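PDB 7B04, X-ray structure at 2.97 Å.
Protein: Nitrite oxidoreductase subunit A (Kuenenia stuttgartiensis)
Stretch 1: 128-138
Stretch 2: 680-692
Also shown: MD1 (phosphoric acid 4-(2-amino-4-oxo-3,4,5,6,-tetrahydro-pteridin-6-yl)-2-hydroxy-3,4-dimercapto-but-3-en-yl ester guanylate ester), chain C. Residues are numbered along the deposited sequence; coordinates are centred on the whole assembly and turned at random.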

ATOM      1  N   PRO B 128      11.507  15.461  -1.013  1.00 30.40           N
ATOM      2  CA  PRO B 128      11.526  16.767  -0.344  1.00 27.76           C
ATOM      3  C   PRO B 128      11.331  16.707   1.163  1.00 26.42           C
ATOM      4  O   PRO B 128      11.452  17.744   1.825  1.00 24.98           O
ATOM      5  CB  PRO B 128      10.360  17.499  -1.019  1.00 32.14           C
ATOM      6  CG  PRO B 128       9.393  16.408  -1.336  1.00 28.76           C
ATOM      7  CD  PRO B 128      10.217  15.191  -1.671  1.00 29.31           C
ATOM      8  N   TYR B 129      11.026  15.540   1.722  1.00 28.31           N
ATOM      9  CA  TYR B 129      10.806  15.377   3.153  1.00 28.85           C
ATOM     10  C   TYR B 129      12.036  14.809   3.842  1.00 25.92           C
ATOM     11  O   TYR B 129      11.999  14.528   5.043  1.00 25.99           O
ATOM     12  CB  TYR B 129       9.595  14.470   3.398  1.00 23.19           C
ATOM     13  CG  TYR B 129       8.395  14.850   2.562  1.00 25.67           C
ATOM     14  CD1 TYR B 129       7.678  16.009   2.830  1.00 28.26           C
ATOM     15  CD2 TYR B 129       7.988  14.061   1.494  1.00 28.99           C
ATOM     16  CE1 TYR B 129       6.587  16.366   2.064  1.00 29.25           C
ATOM     17  CE2 TYR B 129       6.894  14.408   0.723  1.00 29.50           C
ATOM     18  CZ  TYR B 129       6.197  15.562   1.014  1.00 30.32           C
ATOM     19  OH  TYR B 129       5.107  15.920   0.254  1.00 36.23           O
ATOM     20  N   ARG B 130      13.117  14.644   3.090  1.00 24.24           N
ATOM     21  CA  ARG B 130      14.333  14.003   3.563  1.00 25.56           C
ATOM     22  C   ARG B 130      15.057  14.820   4.627  1.00 28.80           C
ATOM     23  O   ARG B 130      15.129  16.050   4.550  1.00 28.67           O
ATOM     24  CB  ARG B 130      15.266  13.776   2.377  1.00 22.59           C
ATOM     25  CG  ARG B 130      16.413  12.867   2.672  1.00 21.97           C
ATOM     26  CD  ARG B 130      15.965  11.434   2.612  1.00 19.67           C
ATOM     27  NE  ARG B 130      16.881  10.579   3.351  1.00 24.02           N
ATOM     28  CZ  ARG B 130      17.844   9.868   2.782  1.00 27.67           C
ATOM     29  NH1 ARG B 130      18.640   9.115   3.526  1.00 32.23           N
ATOM     30  NH2 ARG B 130      18.010   9.915   1.466  1.00 28.99           N
ATOM     31  N   LEU B 131      15.593  14.122   5.628  1.00 26.01           N
ATOM     32  CA  LEU B 131      16.521  14.745   6.560  1.00 25.65           C
ATOM     33  C   LEU B 131      17.869  14.934   5.876  1.00 26.30           C
ATOM     34  O   LEU B 131      18.365  14.034   5.192  1.00 37.26           O
ATOM     35  CB  LEU B 131      16.692  13.887   7.813  1.00 27.65           C
ATOM     36  CG  LEU B 131      15.689  14.059   8.953  1.00 27.95           C
ATOM     37  CD1 LEU B 131      16.022  13.109  10.091  1.00 23.30           C
ATOM     38  CD2 LEU B 131      15.676  15.498   9.439  1.00 24.33           C
ATOM     39  N   ARG B 132      18.465  16.110   6.055  1.00 24.93           N
ATOM     40  CA  ARG B 132      19.688  16.448   5.345  1.00 26.45           C
ATOM     41  C   ARG B 132      20.898  16.666   6.239  1.00 29.68           C
ATOM     42  O   ARG B 132      22.028  16.527   5.757  1.00 29.26           O
ATOM     43  CB  ARG B 132      19.483  17.709   4.494  1.00 26.64           C
ATOM     44  CG  ARG B 132      18.358  17.610   3.484  1.00 30.35           C
ATOM     45  CD  ARG B 132      18.323  18.841   2.596  1.00 27.09           C
ATOM     46  NE  ARG B 132      18.247  20.074   3.374  1.00 26.08           N
ATOM     47  CZ  ARG B 132      17.120  20.577   3.869  1.00 20.84           C
ATOM     48  NH1 ARG B 132      15.969  19.952   3.667  1.00 20.12           N
ATOM     49  NH2 ARG B 132      17.142  21.706   4.565  1.00 22.50           N
ATOM     50  N   TYR B 133      20.703  16.978   7.515  1.00 29.14           N
ATOM     51  CA  TYR B 133      21.798  17.319   8.409  1.00 24.73           C
ATOM     52  C   TYR B 133      21.278  17.273   9.837  1.00 25.52           C
ATOM     53  O   TYR B 133      20.065  17.381  10.060  1.00 29.34           O
ATOM     54  CB  TYR B 133      22.362  18.711   8.081  1.00 27.35           C
ATOM     55  CG  TYR B 133      21.295  19.750   7.796  1.00 36.33           C
ATOM     56  CD1 TYR B 133      20.918  20.051   6.494  1.00 27.66           C
ATOM     57  CD2 TYR B 133      20.660  20.423   8.830  1.00 33.52           C
ATOM     58  CE1 TYR B 133      19.944  20.997   6.229  1.00 24.00           C
ATOM     59  CE2 TYR B 133      19.688  21.372   8.575  1.00 37.89           C
ATOM     60  CZ  TYR B 133      19.332  21.655   7.274  1.00 33.90           C
ATOM     61  OH  TYR B 133      18.362  22.597   7.017  1.00 28.05           O
ATOM     62  N   PRO B 134      22.161  17.098  10.822  1.00 29.07           N
ATOM     63  CA  PRO B 134      21.703  17.033  12.216  1.00 28.70           C
ATOM     64  C   PRO B 134      20.972  18.302  12.627  1.00 23.39           C
ATOM     65  O   PRO B 134      21.327  19.408  12.218  1.00 23.77           O
ATOM     66  CB  PRO B 134      23.002  16.848  13.007  1.00 23.44           C
ATOM     67  CG  PRO B 134      23.942  16.219  12.038  1.00 22.34           C
ATOM     68  CD  PRO B 134      23.604  16.816  10.704  1.00 27.25           C
ATOM     69  N   LEU B 135      19.939  18.127  13.447  1.00 19.86           N
ATOM     70  CA  LEU B 135      19.094  19.225  13.890  1.00 23.50           C
ATOM     71  C   LEU B 135      19.069  19.298  15.409  1.00 27.94           C
ATOM     72  O   LEU B 135      19.028  18.269  16.092  1.00 25.69           O
ATOM     73  CB  LEU B 135      17.664  19.070  13.366  1.00 24.06           C
ATOM     74  CG  LEU B 135      17.456  19.173  11.857  1.00 17.47           C
ATOM     75  CD1 LEU B 135      16.021  18.821  11.494  1.00 10.21           C
ATOM     76  CD2 LEU B 135      17.805  20.568  11.381  1.00 23.33           C
ATOM     77  N   ILE B 136      19.097  20.521  15.929  1.00 29.91           N
ATOM     78  CA  ILE B 136      18.903  20.790  17.347  1.00 30.43           C
ATOM     79  C   ILE B 136      17.910  21.938  17.468  1.00 31.17           C
ATOM     80  O   ILE B 136      17.958  22.897  16.691  1.00 28.05           O
ATOM     81  CB  ILE B 136      20.234  21.120  18.060  1.00 27.36           C
ATOM     82  CG1 ILE B 136      20.004  21.347  19.556  1.00 33.53           C
ATOM     83  CG2 ILE B 136      20.915  22.324  17.423  1.00 32.46           C
ATOM     84  CD1 ILE B 136      21.283  21.468  20.359  1.00 34.77           C
ATOM     85  N   ARG B 137      16.999  21.832  18.430  1.00 28.85           N
ATOM     86  CA  ARG B 137      15.972  22.849  18.601  1.00 30.88           C
ATOM     87  C   ARG B 137      16.559  24.076  19.285  1.00 31.68           C
ATOM     88  O   ARG B 137      17.373  23.962  20.207  1.00 27.71           O
ATOM     89  CB  ARG B 137      14.796  22.300  19.405  1.00 33.23           C
ATOM     90  CG  ARG B 137      13.588  23.221  19.425  1.00 34.27           C
ATOM     91  CD  ARG B 137      12.431  22.575  20.154  1.00 39.84           C
ATOM     92  NE  ARG B 137      12.805  22.227  21.518  1.00 37.24           N
ATOM     93  CZ  ARG B 137      12.818  23.084  22.533  1.00 35.05           C
ATOM     94  NH1 ARG B 137      12.470  24.351  22.349  1.00 27.14           N
ATOM     95  NH2 ARG B 137      13.180  22.670  23.734  1.00 36.63           N
ATOM     96  N   LYS B 138      16.137  25.255  18.823  1.00 36.27           N
ATOM     97  CA  LYS B 138      16.714  26.501  19.319  1.00 38.37           C
ATOM     98  C   LYS B 138      16.484  26.666  20.817  1.00 36.82           C
ATOM     99  O   LYS B 138      17.404  27.026  21.560  1.00 33.99           O
ATOM    100  CB  LYS B 138      16.133  27.691  18.553  1.00 34.87           C
ATOM    101  CG  LYS B 138      16.749  29.027  18.940  1.00 43.08           C
ATOM    102  CD  LYS B 138      16.097  30.183  18.198  1.00 37.92           C
ATOM    103  CE  LYS B 138      16.817  31.492  18.484  1.00 57.93           C
ATOM    104  NZ  LYS B 138      16.713  31.884  19.918  1.00 58.18           N
ATOM    105  N   THR B 680      16.369   9.583  15.847  1.00 31.17           N
ATOM    106  CA  THR B 680      17.126   9.228  14.660  1.00 33.23           C
ATOM    107  C   THR B 680      16.164   8.842  13.548  1.00 36.06           C
ATOM    108  O   THR B 680      15.231   8.060  13.769  1.00 42.28           O
ATOM    109  CB  THR B 680      18.069   8.065  14.939  1.00 35.45           C
ATOM    110  OG1 THR B 680      19.052   8.476  15.894  1.00 30.05           O
ATOM    111  CG2 THR B 680      18.750   7.633  13.668  1.00 37.89           C
ATOM    112  N   ASP B 681      16.363   9.411  12.365  1.00 29.75           N
ATOM    113  CA  ASP B 681      15.446   9.148  11.267  1.00 27.70           C
ATOM    114  C   ASP B 681      16.108   9.549   9.952  1.00 30.49           C
ATOM    115  O   ASP B 681      17.244  10.033   9.919  1.00 29.68           O
ATOM    116  CB  ASP B 681      14.116   9.879  11.474  1.00 24.46           C
ATOM    117  CG  ASP B 681      13.000   9.278  10.652  1.00 28.57           C
ATOM    118  OD1 ASP B 681      13.295   8.650   9.612  1.00 29.20           O
ATOM    119  OD2 ASP B 681      11.835   9.408  11.068  1.00 31.40           O
ATOM    120  N   ILE B 682      15.380   9.312   8.860  1.00 24.98           N
ATOM    121  CA  ILE B 682      15.806   9.682   7.515  1.00 23.83           C
ATOM    122  C   ILE B 682      14.930  10.772   6.920  1.00 32.71           C
ATOM    123  O   ILE B 682      15.305  11.358   5.891  1.00 33.73           O
ATOM    124  CB  ILE B 682      15.836   8.458   6.576  1.00 26.74           C
ATOM    125  CG1 ILE B 682      14.427   7.887   6.413  1.00 23.34           C
ATOM    126  CG2 ILE B 682      16.776   7.395   7.122  1.00 26.21           C
ATOM    127  CD1 ILE B 682      14.314   6.830   5.341  1.00 19.96           C
ATOM    128  N   GLU B 683      13.785  11.066   7.533  1.00 35.04           N
ATOM    129  CA  GLU B 683      12.869  12.097   7.074  1.00 27.90           C
ATOM    130  C   GLU B 683      12.435  12.946   8.261  1.00 25.65           C
ATOM    131  O   GLU B 683      12.508  12.514   9.415  1.00 31.56           O
ATOM    132  CB  GLU B 683      11.621  11.487   6.413  1.00 26.93           C
ATOM    133  CG  GLU B 683      11.723  11.222   4.919  1.00 28.29           C
ATOM    134  CD  GLU B 683      10.585  10.349   4.415  1.00 30.33           C
ATOM    135  OE1 GLU B 683      10.088   9.508   5.195  1.00 27.03           O
ATOM    136  OE2 GLU B 683      10.184  10.507   3.243  1.00 29.11           O
ATOM    137  N   ILE B 684      11.974  14.160   7.974  1.00 24.06           N
ATOM    138  CA  ILE B 684      11.388  15.011   9.007  1.00 30.46           C
ATOM    139  C   ILE B 684       9.939  14.560   9.196  1.00 29.92           C
ATOM    140  O   ILE B 684       9.115  14.674   8.288  1.00 34.98           O
ATOM    141  CB  ILE B 684      11.501  16.500   8.646  1.00 26.69           C
ATOM    142  CG1 ILE B 684      10.984  17.388   9.779  1.00 29.81           C
ATOM    143  CG2 ILE B 684      10.849  16.827   7.293  1.00 24.87           C
ATOM    144  CD1 ILE B 684      11.474  18.819   9.678  1.00 26.69           C
ATOM    145  N   THR B 685       9.632  14.009  10.370  1.00 36.01           N
ATOM    146  CA  THR B 685       8.425  13.208  10.550  1.00 39.87           C
ATOM    147  C   THR B 685       7.353  13.825  11.437  1.00 40.73           C
ATOM    148  O   THR B 685       6.307  13.195  11.636  1.00 37.90           O
ATOM    149  CB  THR B 685       8.802  11.832  11.103  1.00 31.50           C
ATOM    150  OG1 THR B 685       9.702  11.989  12.208  1.00 32.96           O
ATOM    151  CG2 THR B 685       9.464  11.005  10.020  1.00 31.40           C
ATOM    152  N   GLY B 686       7.551  15.033  11.948  1.00 35.78           N
ATOM    153  CA  GLY B 686       6.634  15.552  12.946  1.00 38.73           C
ATOM    154  C   GLY B 686       6.912  15.046  14.348  1.00 37.12           C
ATOM    155  O   GLY B 686       6.584  15.730  15.321  1.00 41.27           O
ATOM    156  N   SER B 687       7.495  13.851  14.481  1.00 35.93           N
ATOM    157  CA  SER B 687       8.134  13.527  15.752  1.00 27.37           C
ATOM    158  C   SER B 687       9.413  14.336  15.926  1.00 33.92           C
ATOM    159  O   SER B 687       9.757  14.712  17.051  1.00 36.72           O
ATOM    160  CB  SER B 687       8.419  12.029  15.853  1.00 25.06           C
ATOM    161  OG  SER B 687       7.213  11.285  15.910  1.00 30.10           O
ATOM    162  N   ILE B 688      10.118  14.626  14.828  1.00 34.10           N
ATOM    163  CA  ILE B 688      11.257  15.536  14.900  1.00 34.74           C
ATOM    164  C   ILE B 688      10.764  16.957  15.145  1.00 34.31           C
ATOM    165  O   ILE B 688      11.388  17.736  15.881  1.00 40.08           O
ATOM    166  CB  ILE B 688      12.106  15.462  13.611  1.00 36.22           C
ATOM    167  CG1 ILE B 688      13.194  14.387  13.673  1.00 31.80           C
ATOM    168  CG2 ILE B 688      12.752  16.808  13.299  1.00 28.73           C
ATOM    169  CD1 ILE B 688      12.675  12.992  13.808  1.00 35.70           C
ATOM    170  N   GLU B 689       9.606  17.295  14.574  1.00 34.43           N
ATOM    171  CA  GLU B 689       9.053  18.636  14.722  1.00 36.89           C
ATOM    172  C   GLU B 689       8.723  18.954  16.172  1.00 34.45           C
ATOM    173  O   GLU B 689       8.709  20.128  16.562  1.00 32.88           O
ATOM    174  CB  GLU B 689       7.805  18.781  13.850  1.00 37.15           C
ATOM    175  CG  GLU B 689       8.075  19.242  12.431  1.00 32.61           C
ATOM    176  CD  GLU B 689       7.789  20.718  12.236  1.00 36.23           C
ATOM    177  OE1 GLU B 689       8.549  21.554  12.771  1.00 47.87           O
ATOM    178  OE2 GLU B 689       6.794  21.042  11.554  1.00 26.20           O
ATOM    179  N   TYR B 690       8.454  17.934  16.981  1.00 35.11           N
ATOM    180  CA  TYR B 690       8.198  18.104  18.404  1.00 30.81           C
ATOM    181  C   TYR B 690       9.290  17.457  19.254  1.00 35.37           C
ATOM    182  O   TYR B 690       9.031  17.009  20.373  1.00 37.55           O
ATOM    183  CB  TYR B 690       6.827  17.541  18.772  1.00 30.87           C
ATOM    184  CG  TYR B 690       5.662  18.414  18.350  1.00 40.85           C
ATOM    185  CD1 TYR B 690       5.286  19.518  19.106  1.00 36.50           C
ATOM    186  CD2 TYR B 690       4.934  18.130  17.201  1.00 36.46           C
ATOM    187  CE1 TYR B 690       4.222  20.316  18.727  1.00 37.05           C
ATOM    188  CE2 TYR B 690       3.868  18.923  16.815  1.00 30.47           C
ATOM    189  CZ  TYR B 690       3.517  20.015  17.581  1.00 38.35           C
ATOM    190  OH  TYR B 690       2.458  20.806  17.200  1.00 41.38           O
ATOM    191  N   ALA B 691      10.512  17.405  18.734  1.00 35.12           N
ATOM    192  CA  ALA B 691      11.663  16.841  19.427  1.00 26.80           C
ATOM    193  C   ALA B 691      12.714  17.922  19.658  1.00 28.98           C
ATOM    194  O   ALA B 691      12.577  19.064  19.211  1.00 36.86           O
ATOM    195  CB  ALA B 691      12.260  15.672  18.638  1.00 27.61           C
ATOM    196  N   ASP B 692      13.779  17.544  20.365  1.00 23.64           N
ATOM    197  CA  ASP B 692      14.884  18.448  20.649  1.00 25.03           C
ATOM    198  C   ASP B 692      16.117  18.167  19.805  1.00 31.61           C
ATOM    199  O   ASP B 692      16.905  19.085  19.554  1.00 27.47           O
ATOM    200  CB  ASP B 692      15.279  18.365  22.128  1.00 29.15           C
ATOM    201  CG  ASP B 692      14.178  18.838  23.057  1.00 31.98           C
ATOM    202  OD1 ASP B 692      13.408  19.740  22.665  1.00 26.60           O
ATOM    203  OD2 ASP B 692      14.086  18.306  24.182  1.00 37.24           O
TER
HETATM  204  PB  MD1 C5801       6.427   2.767  13.937  1.00 31.83           P
HETATM  205  O3B MD1 C5801       6.098   2.999  12.343  1.00 39.43           O
HETATM  206  O1B MD1 C5801       6.548   4.121  14.592  1.00 37.62           O
HETATM  207  O2B MD1 C5801       7.740   2.033  14.067  1.00 32.62           O
HETATM  208  O3A MD1 C5801       5.258   1.889  14.709  1.00 35.76           O
HETATM  209  C10 MD1 C5801       4.374   1.060  14.012  1.00 36.96           C
HETATM  210  C11 MD1 C5801       2.969   1.135  14.679  1.00 28.71           C
HETATM  211  O11 MD1 C5801       2.065   2.196  13.880  1.00 37.73           O
HETATM  212  C12 MD1 C5801       2.405  -0.071  14.753  1.00 29.53           C
HETATM  213  S12 MD1 C5801       3.241  -1.479  13.966  1.00 35.08           S
HETATM  214  C13 MD1 C5801       1.069  -0.416  15.476  1.00 34.02           C
HETATM  215  S13 MD1 C5801       0.608  -2.170  15.361  1.00 41.75           S
HETATM  216  C14 MD1 C5801       0.150   0.452  16.198  1.00 34.34           C
HETATM  217  N15 MD1 C5801      -1.141   0.563  15.257  1.00 36.38           N
HETATM  218  C16 MD1 C5801      -2.039   1.611  15.552  1.00 37.04           C
HETATM  219  C15 MD1 C5801      -3.379   1.610  14.907  1.00 35.49           C
HETATM  220  O14 MD1 C5801      -3.675   0.730  14.171  1.00 40.56           O
HETATM  221  N17 MD1 C5801      -4.342   2.707  15.188  1.00 32.40           N
HETATM  222  C17 MD1 C5801      -3.952   3.855  16.142  1.00 32.67           C
HETATM  223  N16 MD1 C5801      -4.895   4.922  16.418  1.00 39.15           N
HETATM  224  N18 MD1 C5801      -2.597   3.867  16.805  1.00 30.24           N
HETATM  225  C20 MD1 C5801      -1.649   2.814  16.551  1.00 35.47           C
HETATM  226  N8  MD1 C5801      -0.399   2.878  17.187  1.00 34.49           N
HETATM  227  C7  MD1 C5801       0.652   1.738  16.797  1.00 32.64           C
HETATM  228  PA  MD1 C5801       7.165   3.687  11.288  1.00 29.31           P
HETATM  229  O1A MD1 C5801       6.912   3.190   9.886  1.00 40.43           O
HETATM  230  O2A MD1 C5801       6.959   5.172  11.341  1.00 24.53           O
HETATM  231  O5' MD1 C5801       8.743   3.440  11.686  1.00 41.24           O
HETATM  232  C5' MD1 C5801       9.684   3.796  10.711  1.00 40.91           C
HETATM  233  C4' MD1 C5801      10.278   5.217  11.004  1.00 31.61           C
HETATM  234  O4' MD1 C5801      11.831   5.151  10.957  1.00 37.01           O
HETATM  235  C1' MD1 C5801      12.227   5.767   9.581  1.00 37.38           C
HETATM  236  N9  MD1 C5801      13.192   4.892   8.859  1.00 30.30           N
HETATM  237  C4  MD1 C5801      14.407   4.736   9.357  1.00 24.11           C
HETATM  238  N3  MD1 C5801      15.043   5.293  10.578  1.00 34.82           N
HETATM  239  C2  MD1 C5801      16.423   4.945  10.891  1.00 33.21           C
HETATM  240  N2  MD1 C5801      17.035   5.490  12.081  1.00 36.02           N
HETATM  241  N1  MD1 C5801      17.177   4.068  10.034  1.00 26.23           N
HETATM  242  C6  MD1 C5801      16.558   3.536   8.861  1.00 34.93           C
HETATM  243  O6  MD1 C5801      17.173   2.815   8.152  1.00 35.33           O
HETATM  244  C5  MD1 C5801      15.104   3.905   8.534  1.00 28.57           C
HETATM  245  N7  MD1 C5801      14.298   3.564   7.534  1.00 33.95           N
HETATM  246  C8  MD1 C5801      13.106   4.172   7.725  1.00 39.82           C
HETATM  247  C2' MD1 C5801      11.141   5.892   8.929  1.00 38.23           C
HETATM  248  O2' MD1 C5801      11.190   7.087   8.094  1.00 30.80           O
HETATM  249  C3' MD1 C5801       9.957   6.039  10.079  1.00 38.58           C
HETATM  250  O3' MD1 C5801       9.949   7.407  10.584  1.00 28.79           O

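Segments far apart in sequence are often joined by backbone hydrogen bonds and side-chain contacts acting together at the same sites. The contact between residues 128-138 and 680-692 of nitrite oxidoreductase subunit A illustrates the principle: its touching residues lie at least 550 positions apart in one chain, and 612 Å² of surface, both sides summed, is buried between them.

Backbone pairing comes first. Arg130 and Glu683 form a single beta bridge, framed by two hydrogen bonds: Ile684 N donates to Tyr129 O at 3.0 Å, and Leu131 N donates to Ile682 O at 2.8 Å. Both are nearly straight, with angles at hydrogen of 161° and 168°, so the two backbones meet in good alignment although the pairing extends no further as a ladder. A separate main-chain bond, from Arg137 N to Asp692 O at 3.0 Å, ties the far end of the contact. The same carbonyl also receives a CA-H...O contact, Ile136 CA lying 3.4 Å from Asp692 O.

Charged side chains strengthen both sites. CA-to-CB of Arg130 points away from the other stretch, yet the side chain bends back so that NE reaches Ile682 O at 3.1 Å. That carbonyl thus accepts from both Leu131 N and Arg130 NE, the latter at a less favourable angle of 136°. The CA-to-CB bond of Arg137 instead points toward the other stretch, and its side chain forms a salt bridge with Asp692: Arg137 NE lies 2.8 Å from Asp692 OD1, and Arg137 NH2 also donates to Asp692 OD1 at 3.1 Å. The carboxylate oxygen sits at the edge of the guanidinium, near its plane, where the N-H groups are directed. Together with the main-chain bond, this links the same two residues through backbone and side chain alike.

Nonpolar side chains fill in around these polar links. Leu131, whose CA-to-CB bond points toward the other stretch, has the largest covered area of any residue here; its CG packs over the backbone, 3.5 Å from Glu683 C. Apolar side chains meet where Leu131 CD2 approaches Ile684 CB at 4.4 Å. Further along, Leu135 CD1 meets Ile688 CG2 at 4.2 Å, a contact between two side chains whose CA-to-CB bonds each point toward the other stretch.

Finally, bonding within one stretch connects this contact to the bound MD1. Asp681 OD1 accepts a very short hydrogen bond from Ile682 N (2.3 Å) and one from MD1 O2' (3.0 Å), while Asp681 OD2 accepts from MD1 O3' at 2.8 Å. One carboxylate therefore holds the ligand's ribose hydroxyls beside the backbone that pairs with Leu131.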